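Local coordinates for putative lipoprotein (PDB 4Q1Z), which is of unknown function but, as a putative lipoprotein, is probably tethered to a bacterial membrane through a lipid at its N-terminal end, at residues 163-168 and 299-304; 190-195 and 361-366; 201-204 and 209-212. All coordinates share one frame; numbering follows the deposited sequence.

Contact 1: residues 163-168 and 299-304; sequences IWPEAD and YAKIPI
A small three-stranded antiparallel sheet has 299-303 as its middle strand, and the loop 163-168 is fastened to it by two separate contacts: Lys-301 with Asp-168, and Tyr-299 with Trp-164. Two positions apart on the strand, the lysine and the tyrosine both serve the side that meets the loop. The charged contact is a salt bridge, Lys-301 NZ to Asp-168 OD1 at 2.9 Å, the ammonium using the syn lone pair of that oxygen. An extended chain beyond CG lets Lys-301 reach the carboxylate and also lays its methylenes alongside the second oxygen, with CD 3.3 Å from Asp-168 OD2. That second oxygen is taken by the hydroxyl of Tyr-174 from strand 172-175, while NZ also bonds to the carbonyl of Asn-284. Each charged group thus has two polar partners, which probably offsets the cost of burying both. Asp-168 is placed for this by a short 3-10 turn, in which its backbone N bonds to Pro-165 O at 3.2 Å.

Two residues earlier on the strand, the outer end of the indole meets the ring of Tyr-299: Trp-164 CH2 lies 3.5 Å from Tyr-299 CD2, which sits in the indole plane at its edge. The rings stand nearly perpendicular, planes at 86°, with centroids 5.8 Å apart. Trp-164 also stacks on the ring of Tyr-174, and a diethylene glycol molecule, probably from the crystallisation liquor, lies beside it. Combining a shared salt bridge with aromatic packing, the contact folds the loop that leads into edge strand 172-175 back over the middle strand of the three-stranded antiparallel sheet.

Contact 2: residues 190-195 and 361-366; sequences LAPGES and EETGTY
Pro-192, Thr-365 and Thr-363 bury the most surface here, where a tight turn entering strand 195-199 abuts the hairpin formed by strands 359-360 and 365-366. The junction is made by van der Waals packing, with the methyl groups of both threonines facing the turn. Thr-363 CG2 lies 3.8 Å from Pro-192 CB, the two side chains crossing at about a right angle. Thr-365 CG2 settles one residue further on, 3.7 Å from Gly-193 CA and 3.8 Å from Pro-192 O.

Each threonine holds its hydroxyl between its own backbone N and carbonyl carbon (chi1 53° and 55°), which leaves the methyl for packing. The hydroxyls then pair with each other, Thr-363 OG1 to Thr-365 OG1 at 2.6 Å, in a bond that couples the two side chains; Thr-363 OG1 also has a weak bond to the carbonyl of Arg-360.

On the opposing side, Ala-191 to Glu-194 form a type II turn closed by Glu-194 N to Ala-191 O at 3.0 Å. Proline suits its second position, and glycine its third: phi is positive there, and with no side chain Gly-193 lets the methyl of Thr-365 come down onto its CA. Glu-194 adds a clasp, its OE1 accepting Ala-191 N at 2.9 Å in a nearly straight bond that arrives from above the carboxylate plane.

Nearby, Glu-362 bonds to Ser-67 of the N-terminal sheet, so this hairpin also touches the other domain. Gly-364, at positive phi, with Thr-365 beside it and Arg-360 across from both, forms a G1 beta bulge, here packed against a type II turn.

Contact 3: residues 201-204 and 209-212; sequences FAAN and IYNP
An edge-to-face (T-shaped) aromatic pair, Phe-201 against Tyr-210, joins two parts of the long loop between strands 195-199 and 223-224. Phe-201 supplies the edge and Tyr-210 the face, with planes at 87° and centroids 5.2 Å apart. The edge lands toward the phenol end of the tyrosine ring: Phe-201 CZ is 3.6 Å from Tyr-210 CZ and 3.4 Å from Tyr-210 OH, while the neighbouring edge carbon CE2 lies over the same face. With CG turned away from the backbone N (chi1 173°), the phenylalanine ring extends across to its partner. Such an approach sets the weakly positive rim hydrogens of one ring against the electron-rich face of the other.

The other face of Tyr-210 is covered by its own neighbour Ile-209, whose CG1 sits over the ring centre, so the phenol is held between an aromatic edge and an aliphatic chain. Phe-201 in turn has Ala-203 on one face. An inverse gamma turn centred on Ala-202, closed by Ala-203 N to Phe-201 O at 2.8 Å, brings the methyl of Ala-203 back over the rim of the phenylalanine ring, where a small side chain fits between the backbone and the ring. The loop is tied elsewhere by Lys-122, which bonds to the backbone carbonyl of Tyr-210. At the tyrosine's rim, Asn-204 O lies in the ring plane, 3.2 Å from Tyr-210 CD2.

From the N terminus, the chain first builds a seven-stranded sheet and then enters the larger mixed-sheet domain, where all three contacts are closed. Segment 163-168 comes first, and contact 1 closes on it 131 residues later, at 299-304. Before that, the chain passes 190-195, which waits for 361-366 in contact 2; the two long loops thus cross. Contact 3, a local closure between 201-204 and 209-212, falls within both. In space they are well separated, contacts 1 and 2 lying on opposite sides of the chain's centre. Contact 1 joins the loop before strand 172-175 to the three-stranded sheet, contact 2 the turn before strand 195-199 to the hairpin beside the N-terminal domain, and contact 3 two parts of one peripheral loop.

Contact 1: residues 163-168 and 299-304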
ATOM      1  N   ILE A 163      10.205  10.362 -24.689  1.00 59.07           N
ATOM      2  CA  ILE A 163       9.086  10.832 -25.499  1.00 58.52           C
ATOM      3  C   ILE A 163       8.220   9.609 -25.725  1.00 60.35           C
ATOM      4  O   ILE A 163       8.703   8.588 -26.226  1.00 60.35           O
ATOM      5  CB  ILE A 163       9.481  11.564 -26.816  1.00 63.05           C
ATOM      6  CG1 ILE A 163      10.408  12.777 -26.534  1.00 63.90           C
ATOM      7  CG2 ILE A 163       8.217  12.023 -27.576  1.00 64.01           C
ATOM      8  CD1 ILE A 163      11.237  13.236 -27.724  1.00 67.11           C
ATOM      9  N   TRP A 164       6.966   9.691 -25.281  1.00 54.94           N
ATOM     10  CA  TRP A 164       6.015   8.602 -25.383  1.00 54.12           C
ATOM     11  C   TRP A 164       5.025   8.867 -26.529  1.00 60.78           C
ATOM     12  O   TRP A 164       4.918  10.023 -26.972  1.00 60.69           O
ATOM     13  CB  TRP A 164       5.312   8.407 -24.032  1.00 51.40           C
ATOM     14  CG  TRP A 164       6.249   8.083 -22.897  1.00 50.78           C
ATOM     15  CD1 TRP A 164       6.426   8.803 -21.753  1.00 52.86           C
ATOM     16  CD2 TRP A 164       7.169   6.978 -22.820  1.00 49.93           C
ATOM     17  NE1 TRP A 164       7.361   8.192 -20.946  1.00 51.39           N
ATOM     18  CE2 TRP A 164       7.836   7.075 -21.576  1.00 52.90           C
ATOM     19  CE3 TRP A 164       7.503   5.922 -23.685  1.00 51.14           C
ATOM     20  CZ2 TRP A 164       8.778   6.129 -21.156  1.00 51.56           C
ATOM     21  CZ3 TRP A 164       8.462   5.002 -23.279  1.00 51.98           C
ATOM     22  CH2 TRP A 164       9.084   5.108 -22.029  1.00 51.74           C
ATOM     23  N   PRO A 165       4.337   7.830 -27.092  1.00 58.77           N
ATOM     24  CA  PRO A 165       3.421   8.101 -28.221  1.00 59.82           C
ATOM     25  C   PRO A 165       2.364   9.151 -27.868  1.00 65.00           C
ATOM     26  O   PRO A 165       1.872   9.198 -26.730  1.00 63.55           O
ATOM     27  CB  PRO A 165       2.798   6.731 -28.522  1.00 61.43           C
ATOM     28  CG  PRO A 165       3.746   5.744 -27.963  1.00 64.59           C
ATOM     29  CD  PRO A 165       4.343   6.392 -26.745  1.00 59.09           C
ATOM     30  N   GLU A 166       2.079  10.039 -28.840  1.00 64.33           N
ATOM     31  CA  GLU A 166       1.117  11.130 -28.712  1.00 64.43           C
ATOM     32  C   GLU A 166      -0.272  10.568 -28.372  1.00 67.84           C
ATOM     33  O   GLU A 166      -0.954  11.101 -27.489  1.00 66.30           O
ATOM     34  CB  GLU A 166       1.084  11.950 -30.011  1.00 67.52           C
ATOM     35  N   ALA A 167      -0.638   9.437 -29.014  1.00 64.83           N
ATOM     36  CA  ALA A 167      -1.908   8.718 -28.849  1.00 65.15           C
ATOM     37  C   ALA A 167      -2.181   8.254 -27.404  1.00 69.36           C
ATOM     38  O   ALA A 167      -3.346   8.064 -27.034  1.00 69.97           O
ATOM     39  CB  ALA A 167      -1.934   7.515 -29.774  1.00 66.17           C
ATOM     40  N   ASP A 168      -1.122   8.055 -26.603  1.00 64.24           N
ATOM     41  CA  ASP A 168      -1.247   7.601 -25.215  1.00 62.69           C
ATOM     42  C   ASP A 168      -1.812   8.667 -24.288  1.00 67.79           C
ATOM     43  O   ASP A 168      -2.380   8.330 -23.246  1.00 65.76           O
ATOM     44  CB  ASP A 168       0.124   7.188 -24.677  1.00 62.39           C
ATOM     45  CG  ASP A 168       0.670   5.858 -25.132  1.00 59.94           C
ATOM     46  OD1 ASP A 168       0.076   5.247 -26.060  1.00 60.62           O
ATOM     47  OD2 ASP A 168       1.703   5.442 -24.589  1.00 57.16           O
ATOM     48  N   TYR A 299       8.684  -0.911 -23.246  1.00 47.62           N
ATOM     49  CA  TYR A 299       8.143  -0.647 -21.919  1.00 45.28           C
ATOM     50  C   TYR A 299       6.682  -0.967 -21.902  1.00 49.02           C
ATOM     51  O   TYR A 299       6.031  -0.930 -22.953  1.00 50.72           O
ATOM     52  CB  TYR A 299       8.428   0.804 -21.525  1.00 45.29           C
ATOM     53  CG  TYR A 299       9.921   1.074 -21.475  1.00 45.40           C
ATOM     54  CD1 TYR A 299      10.742   0.408 -20.560  1.00 45.66           C
ATOM     55  CD2 TYR A 299      10.529   1.909 -22.407  1.00 45.82           C
ATOM     56  CE1 TYR A 299      12.115   0.603 -20.549  1.00 42.62           C
ATOM     57  CE2 TYR A 299      11.902   2.136 -22.381  1.00 45.96           C
ATOM     58  CZ  TYR A 299      12.685   1.492 -21.438  1.00 49.51           C
ATOM     59  OH  TYR A 299      14.030   1.717 -21.382  1.00 53.12           O
ATOM     60  N   ALA A 300       6.176  -1.397 -20.750  1.00 45.12           N
ATOM     61  CA  ALA A 300       4.755  -1.783 -20.662  1.00 45.08           C
ATOM     62  C   ALA A 300       3.932  -0.594 -20.302  1.00 48.03           C
ATOM     63  O   ALA A 300       4.303   0.161 -19.406  1.00 46.35           O
ATOM     64  CB  ALA A 300       4.561  -2.889 -19.632  1.00 45.34           C
ATOM     65  N   LYS A 301       2.827  -0.400 -21.024  1.00 47.27           N
ATOM     66  CA  LYS A 301       1.903   0.709 -20.788  1.00 46.44           C
ATOM     67  C   LYS A 301       0.987   0.327 -19.655  1.00 48.39           C
ATOM     68  O   LYS A 301       0.119  -0.525 -19.815  1.00 48.36           O
ATOM     69  CB  LYS A 301       1.125   1.092 -22.061  1.00 48.00           C
ATOM     70  CG  LYS A 301       1.978   1.829 -23.078  1.00 39.01           C
ATOM     71  CD  LYS A 301       1.113   2.217 -24.256  1.00 46.97           C
ATOM     72  CE  LYS A 301       1.919   2.306 -25.536  1.00 52.34           C
ATOM     73  NZ  LYS A 301       1.080   2.653 -26.711  1.00 48.12           N
ATOM     74  N   ILE A 302       1.238   0.912 -18.482  1.00 44.31           N
ATOM     75  CA  ILE A 302       0.456   0.647 -17.278  1.00 43.48           C
ATOM     76  C   ILE A 302      -0.641   1.717 -17.152  1.00 50.10           C
ATOM     77  O   ILE A 302      -0.311   2.877 -16.893  1.00 49.54           O
ATOM     78  CB  ILE A 302       1.377   0.582 -16.028  1.00 44.47           C
ATOM     79  CG1 ILE A 302       2.383  -0.609 -16.142  1.00 43.73           C
ATOM     80  CG2 ILE A 302       0.565   0.540 -14.710  1.00 42.38           C
ATOM     81  CD1 ILE A 302       3.626  -0.443 -15.340  1.00 43.11           C
ATOM     82  N   PRO A 303      -1.946   1.365 -17.317  1.00 47.40           N
ATOM     83  CA  PRO A 303      -3.004   2.371 -17.136  1.00 47.49           C
ATOM     84  C   PRO A 303      -3.000   2.940 -15.716  1.00 52.01           C
ATOM     85  O   PRO A 303      -3.093   2.202 -14.720  1.00 51.16           O
ATOM     86  CB  PRO A 303      -4.289   1.580 -17.445  1.00 49.38           C
ATOM     87  CG  PRO A 303      -3.816   0.470 -18.350  1.00 53.64           C
ATOM     88  CD  PRO A 303      -2.536   0.063 -17.671  1.00 48.87           C
ATOM     89  N   ILE A 304      -2.857   4.265 -15.635  1.00 49.25           N
ATOM     90  CA  ILE A 304      -2.869   5.056 -14.397  1.00 49.28           C
ATOM     91  C   ILE A 304      -4.149   4.738 -13.555  1.00 54.80           C
ATOM     92  O   ILE A 304      -4.087   4.691 -12.326  1.00 54.86           O
ATOM     93  CB  ILE A 304      -2.753   6.566 -14.782  1.00 52.16           C
ATOM     94  CG1 ILE A 304      -1.275   6.957 -14.996  1.00 52.08           C
ATOM     95  CG2 ILE A 304      -3.450   7.500 -13.798  1.00 50.91           C
ATOM     96  CD1 ILE A 304      -1.074   8.261 -15.840  1.00 60.51           C
TER

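Contact 2: residues 190-195 and 361-366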
ATOM      1  N   LEU A 190      -5.375 -11.036   2.317  1.00 54.99           N
ATOM      2  CA  LEU A 190      -4.734 -10.195   3.297  1.00 53.96           C
ATOM      3  C   LEU A 190      -5.857  -9.573   4.129  1.00 58.80           C
ATOM      4  O   LEU A 190      -6.789  -8.985   3.583  1.00 58.18           O
ATOM      5  CB  LEU A 190      -3.849  -9.159   2.582  1.00 52.61           C
ATOM      6  CG  LEU A 190      -2.466  -8.839   3.176  1.00 55.37           C
ATOM      7  CD1 LEU A 190      -1.547 -10.032   3.153  1.00 54.35           C
ATOM      8  CD2 LEU A 190      -1.819  -7.716   2.415  1.00 55.01           C
ATOM      9  N   ALA A 191      -5.845  -9.828   5.434  1.00 56.53           N
ATOM     10  CA  ALA A 191      -6.845  -9.292   6.359  1.00 56.17           C
ATOM     11  C   ALA A 191      -6.464  -7.868   6.774  1.00 59.04           C
ATOM     12  O   ALA A 191      -5.282  -7.521   6.708  1.00 56.93           O
ATOM     13  CB  ALA A 191      -6.933 -10.183   7.591  1.00 57.82           C
ATOM     14  N   PRO A 192      -7.413  -7.019   7.221  1.00 56.53           N
ATOM     15  CA  PRO A 192      -7.017  -5.679   7.710  1.00 55.46           C
ATOM     16  C   PRO A 192      -5.935  -5.775   8.810  1.00 58.49           C
ATOM     17  O   PRO A 192      -6.137  -6.458   9.818  1.00 59.19           O
ATOM     18  CB  PRO A 192      -8.336  -5.109   8.277  1.00 57.46           C
ATOM     19  CG  PRO A 192      -9.405  -5.851   7.593  1.00 61.88           C
ATOM     20  CD  PRO A 192      -8.873  -7.232   7.352  1.00 58.08           C
ATOM     21  N   GLY A 193      -4.804  -5.114   8.601  1.00 53.72           N
ATOM     22  CA  GLY A 193      -3.695  -5.125   9.553  1.00 54.03           C
ATOM     23  C   GLY A 193      -2.567  -6.091   9.227  1.00 58.02           C
ATOM     24  O   GLY A 193      -1.562  -6.161   9.953  1.00 56.66           O
ATOM     25  N   GLU A 194      -2.750  -6.867   8.133  1.00 54.81           N
ATOM     26  CA  GLU A 194      -1.790  -7.833   7.633  1.00 53.93           C
ATOM     27  C   GLU A 194      -0.944  -7.222   6.536  1.00 58.19           C
ATOM     28  O   GLU A 194      -1.427  -6.418   5.736  1.00 56.92           O
ATOM     29  CB  GLU A 194      -2.482  -9.091   7.108  1.00 55.35           C
ATOM     30  CG  GLU A 194      -2.899 -10.086   8.183  1.00 63.07           C
ATOM     31  CD  GLU A 194      -3.427 -11.423   7.689  1.00 78.09           C
ATOM     32  OE1 GLU A 194      -3.711 -11.551   6.475  1.00 62.90           O
ATOM     33  OE2 GLU A 194      -3.558 -12.350   8.524  1.00 78.22           O
ATOM     34  N   SER A 195       0.333  -7.603   6.519  1.00 55.42           N
ATOM     35  CA  SER A 195       1.310  -7.190   5.515  1.00 53.14           C
ATOM     36  C   SER A 195       1.727  -8.367   4.636  1.00 54.48           C
ATOM     37  O   SER A 195       1.722  -9.514   5.079  1.00 52.08           O
ATOM     38  CB  SER A 195       2.566  -6.616   6.177  1.00 54.85           C
ATOM     39  OG  SER A 195       2.471  -5.261   6.578  1.00 62.42           O
ATOM     40  N   GLU A 361     -10.821   0.779  15.134  1.00 66.33           N
ATOM     41  CA  GLU A 361     -11.387   0.107  16.319  1.00 68.01           C
ATOM     42  C   GLU A 361     -12.019  -1.266  16.006  1.00 72.38           C
ATOM     43  O   GLU A 361     -12.039  -2.144  16.881  1.00 73.39           O
ATOM     44  CB  GLU A 361     -12.429   1.006  17.032  1.00 70.08           C
ATOM     45  CG  GLU A 361     -11.943   2.408  17.388  1.00 82.62           C
ATOM     46  CD  GLU A 361     -11.046   2.584  18.604  1.00113.54           C
ATOM     47  OE1 GLU A 361      -9.957   1.966  18.654  1.00107.74           O
ATOM     48  OE2 GLU A 361     -11.395   3.421  19.469  1.00116.24           O
ATOM     49  N   GLU A 362     -12.523  -1.445  14.771  1.00 65.96           N
ATOM     50  CA  GLU A 362     -13.173  -2.673  14.339  1.00 65.33           C
ATOM     51  C   GLU A 362     -12.190  -3.840  14.331  1.00 69.95           C
ATOM     52  O   GLU A 362     -12.571  -4.982  14.610  1.00 70.58           O
ATOM     53  CB  GLU A 362     -13.772  -2.472  12.942  1.00 65.57           C
ATOM     54  CG  GLU A 362     -15.147  -1.807  12.926  1.00 72.52           C
ATOM     55  CD  GLU A 362     -15.274  -0.338  13.298  1.00 85.51           C
ATOM     56  OE1 GLU A 362     -14.306   0.432  13.095  1.00 78.04           O
ATOM     57  OE2 GLU A 362     -16.367   0.046  13.775  1.00 82.66           O
ATOM     58  N   THR A 363     -10.911  -3.537  14.039  1.00 65.36           N
ATOM     59  CA  THR A 363      -9.826  -4.519  13.931  1.00 63.84           C
ATOM     60  C   THR A 363      -8.656  -4.241  14.890  1.00 66.60           C
ATOM     61  O   THR A 363      -7.772  -5.088  15.019  1.00 66.61           O
ATOM     62  CB  THR A 363      -9.326  -4.546  12.489  1.00 61.98           C
ATOM     63  OG1 THR A 363      -8.998  -3.209  12.083  1.00 62.70           O
ATOM     64  CG2 THR A 363     -10.347  -5.168  11.534  1.00 53.46           C
ATOM     65  N   GLY A 364      -8.671  -3.082  15.552  1.00 62.23           N
ATOM     66  CA  GLY A 364      -7.612  -2.647  16.457  1.00 62.64           C
ATOM     67  C   GLY A 364      -6.280  -2.524  15.742  1.00 65.95           C
ATOM     68  O   GLY A 364      -5.260  -3.019  16.235  1.00 65.97           O
ATOM     69  N   THR A 365      -6.302  -1.899  14.535  1.00 60.88           N
ATOM     70  CA  THR A 365      -5.134  -1.776  13.653  1.00 58.59           C
ATOM     71  C   THR A 365      -4.835  -0.337  13.215  1.00 62.23           C
ATOM     72  O   THR A 365      -5.699   0.544  13.220  1.00 62.57           O
ATOM     73  CB  THR A 365      -5.307  -2.666  12.409  1.00 56.39           C
ATOM     74  OG1 THR A 365      -6.543  -2.343  11.766  1.00 51.46           O
ATOM     75  CG2 THR A 365      -5.257  -4.164  12.741  1.00 53.56           C
ATOM     76  N   TYR A 366      -3.584  -0.130  12.807  1.00 57.70           N
ATOM     77  CA  TYR A 366      -3.087   1.136  12.322  1.00 56.13           C
ATOM     78  C   TYR A 366      -3.572   1.439  10.921  1.00 59.92           C
ATOM     79  O   TYR A 366      -3.829   0.535  10.128  1.00 59.06           O
ATOM     80  CB  TYR A 366      -1.563   1.139  12.345  1.00 56.49           C
ATOM     81  CG  TYR A 366      -0.978   1.178  13.736  1.00 60.16           C
ATOM     82  CD1 TYR A 366      -1.235   2.243  14.592  1.00 63.08           C
ATOM     83  CD2 TYR A 366      -0.159   0.157  14.195  1.00 62.09           C
ATOM     84  CE1 TYR A 366      -0.689   2.294  15.869  1.00 64.95           C
ATOM     85  CE2 TYR A 366       0.396   0.197  15.470  1.00 64.76           C
ATOM     86  CZ  TYR A 366       0.123   1.268  16.307  1.00 73.77           C
ATOM     87  OH  TYR A 366       0.674   1.333  17.563  1.00 78.58           O
TER

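Contact 3: residues 201-204 and 209-212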
ATOM      1  N   PHE A 201      15.539 -11.383  -2.841  1.00 47.67           N
ATOM      2  CA  PHE A 201      16.129 -12.654  -2.437  1.00 48.05           C
ATOM      3  C   PHE A 201      15.696 -12.909  -1.007  1.00 53.39           C
ATOM      4  O   PHE A 201      16.238 -12.301  -0.089  1.00 54.19           O
ATOM      5  CB  PHE A 201      17.667 -12.558  -2.597  1.00 49.91           C
ATOM      6  CG  PHE A 201      18.525 -13.695  -2.081  1.00 52.15           C
ATOM      7  CD1 PHE A 201      18.236 -15.012  -2.413  1.00 54.85           C
ATOM      8  CD2 PHE A 201      19.680 -13.435  -1.350  1.00 54.72           C
ATOM      9  CE1 PHE A 201      19.040 -16.052  -1.946  1.00 57.81           C
ATOM     10  CE2 PHE A 201      20.489 -14.471  -0.897  1.00 58.81           C
ATOM     11  CZ  PHE A 201      20.179 -15.772  -1.217  1.00 58.04           C
ATOM     12  N   ALA A 202      14.653 -13.721  -0.812  1.00 51.16           N
ATOM     13  CA  ALA A 202      14.101 -13.925   0.537  1.00 51.15           C
ATOM     14  C   ALA A 202      14.962 -14.885   1.386  1.00 55.22           C
ATOM     15  O   ALA A 202      14.535 -15.996   1.690  1.00 55.75           O
ATOM     16  CB  ALA A 202      12.660 -14.406   0.455  1.00 51.09           C
ATOM     17  N   ALA A 203      16.151 -14.413   1.820  1.00 50.80           N
ATOM     18  CA  ALA A 203      17.068 -15.204   2.638  1.00 52.45           C
ATOM     19  C   ALA A 203      17.577 -14.447   3.872  1.00 58.22           C
ATOM     20  O   ALA A 203      17.390 -13.231   3.987  1.00 57.43           O
ATOM     21  CB  ALA A 203      18.257 -15.657   1.797  1.00 53.25           C
ATOM     22  N   ASN A 204      18.259 -15.170   4.781  1.00 56.60           N
ATOM     23  CA  ASN A 204      18.877 -14.536   5.935  1.00 57.00           C
ATOM     24  C   ASN A 204      20.147 -13.810   5.495  1.00 61.96           C
ATOM     25  O   ASN A 204      21.232 -14.391   5.454  1.00 63.54           O
ATOM     26  CB  ASN A 204      19.170 -15.516   7.058  1.00 54.20           C
ATOM     27  CG  ASN A 204      19.621 -14.793   8.299  1.00 64.54           C
ATOM     28  OD1 ASN A 204      19.650 -13.545   8.346  1.00 53.74           O
ATOM     29  ND2 ASN A 204      19.971 -15.554   9.328  1.00 52.09           N
ATOM     30  N   ILE A 209      27.981 -15.530   4.979  1.00 63.79           N
ATOM     31  CA  ILE A 209      28.102 -15.695   3.523  1.00 61.55           C
ATOM     32  C   ILE A 209      27.492 -14.525   2.745  1.00 63.72           C
ATOM     33  O   ILE A 209      27.824 -14.368   1.571  1.00 63.18           O
ATOM     34  CB  ILE A 209      27.470 -17.018   3.030  1.00 64.07           C
ATOM     35  CG1 ILE A 209      26.009 -17.180   3.513  1.00 62.82           C
ATOM     36  CG2 ILE A 209      28.353 -18.222   3.390  1.00 67.04           C
ATOM     37  CD1 ILE A 209      25.279 -18.349   2.910  1.00 65.76           C
ATOM     38  N   TYR A 210      26.589 -13.738   3.370  1.00 58.38           N
ATOM     39  CA  TYR A 210      25.894 -12.647   2.700  1.00 56.16           C
ATOM     40  C   TYR A 210      26.384 -11.269   3.194  1.00 60.60           C
ATOM     41  O   TYR A 210      27.324 -10.727   2.610  1.00 59.78           O
ATOM     42  CB  TYR A 210      24.365 -12.826   2.841  1.00 56.00           C
ATOM     43  CG  TYR A 210      23.862 -14.104   2.197  1.00 56.94           C
ATOM     44  CD1 TYR A 210      24.371 -14.540   0.975  1.00 58.10           C
ATOM     45  CD2 TYR A 210      22.901 -14.892   2.821  1.00 57.77           C
ATOM     46  CE1 TYR A 210      23.939 -15.730   0.393  1.00 58.59           C
ATOM     47  CE2 TYR A 210      22.441 -16.075   2.232  1.00 58.57           C
ATOM     48  CZ  TYR A 210      22.954 -16.479   1.008  1.00 64.39           C
ATOM     49  OH  TYR A 210      22.519 -17.624   0.392  1.00 64.53           O
ATOM     50  N   ASN A 211      25.752 -10.700   4.234  1.00 57.74           N
ATOM     51  CA  ASN A 211      26.149  -9.419   4.815  1.00 57.11           C
ATOM     52  C   ASN A 211      25.730  -9.357   6.278  1.00 60.45           C
ATOM     53  O   ASN A 211      24.643  -8.867   6.554  1.00 59.63           O
ATOM     54  CB  ASN A 211      25.563  -8.219   4.035  1.00 52.66           C
ATOM     55  CG  ASN A 211      25.994  -6.882   4.592  1.00 68.62           C
ATOM     56  OD1 ASN A 211      26.764  -6.782   5.552  1.00 65.29           O
ATOM     57  ND2 ASN A 211      25.480  -5.821   4.033  1.00 61.24           N
ATOM     58  N   PRO A 212      26.579  -9.746   7.250  1.00 58.82           N
ATOM     59  CA  PRO A 212      26.166  -9.646   8.673  1.00 59.05           C
ATOM     60  C   PRO A 212      25.688  -8.240   9.123  1.00 63.27           C
ATOM     61  O   PRO A 212      24.980  -8.142  10.127  1.00 61.83           O
ATOM     62  CB  PRO A 212      27.423 -10.071   9.423  1.00 61.78           C
ATOM     63  CG  PRO A 212      28.132 -10.955   8.481  1.00 65.68           C
ATOM     64  CD  PRO A 212      27.923 -10.354   7.132  1.00 60.25           C
TER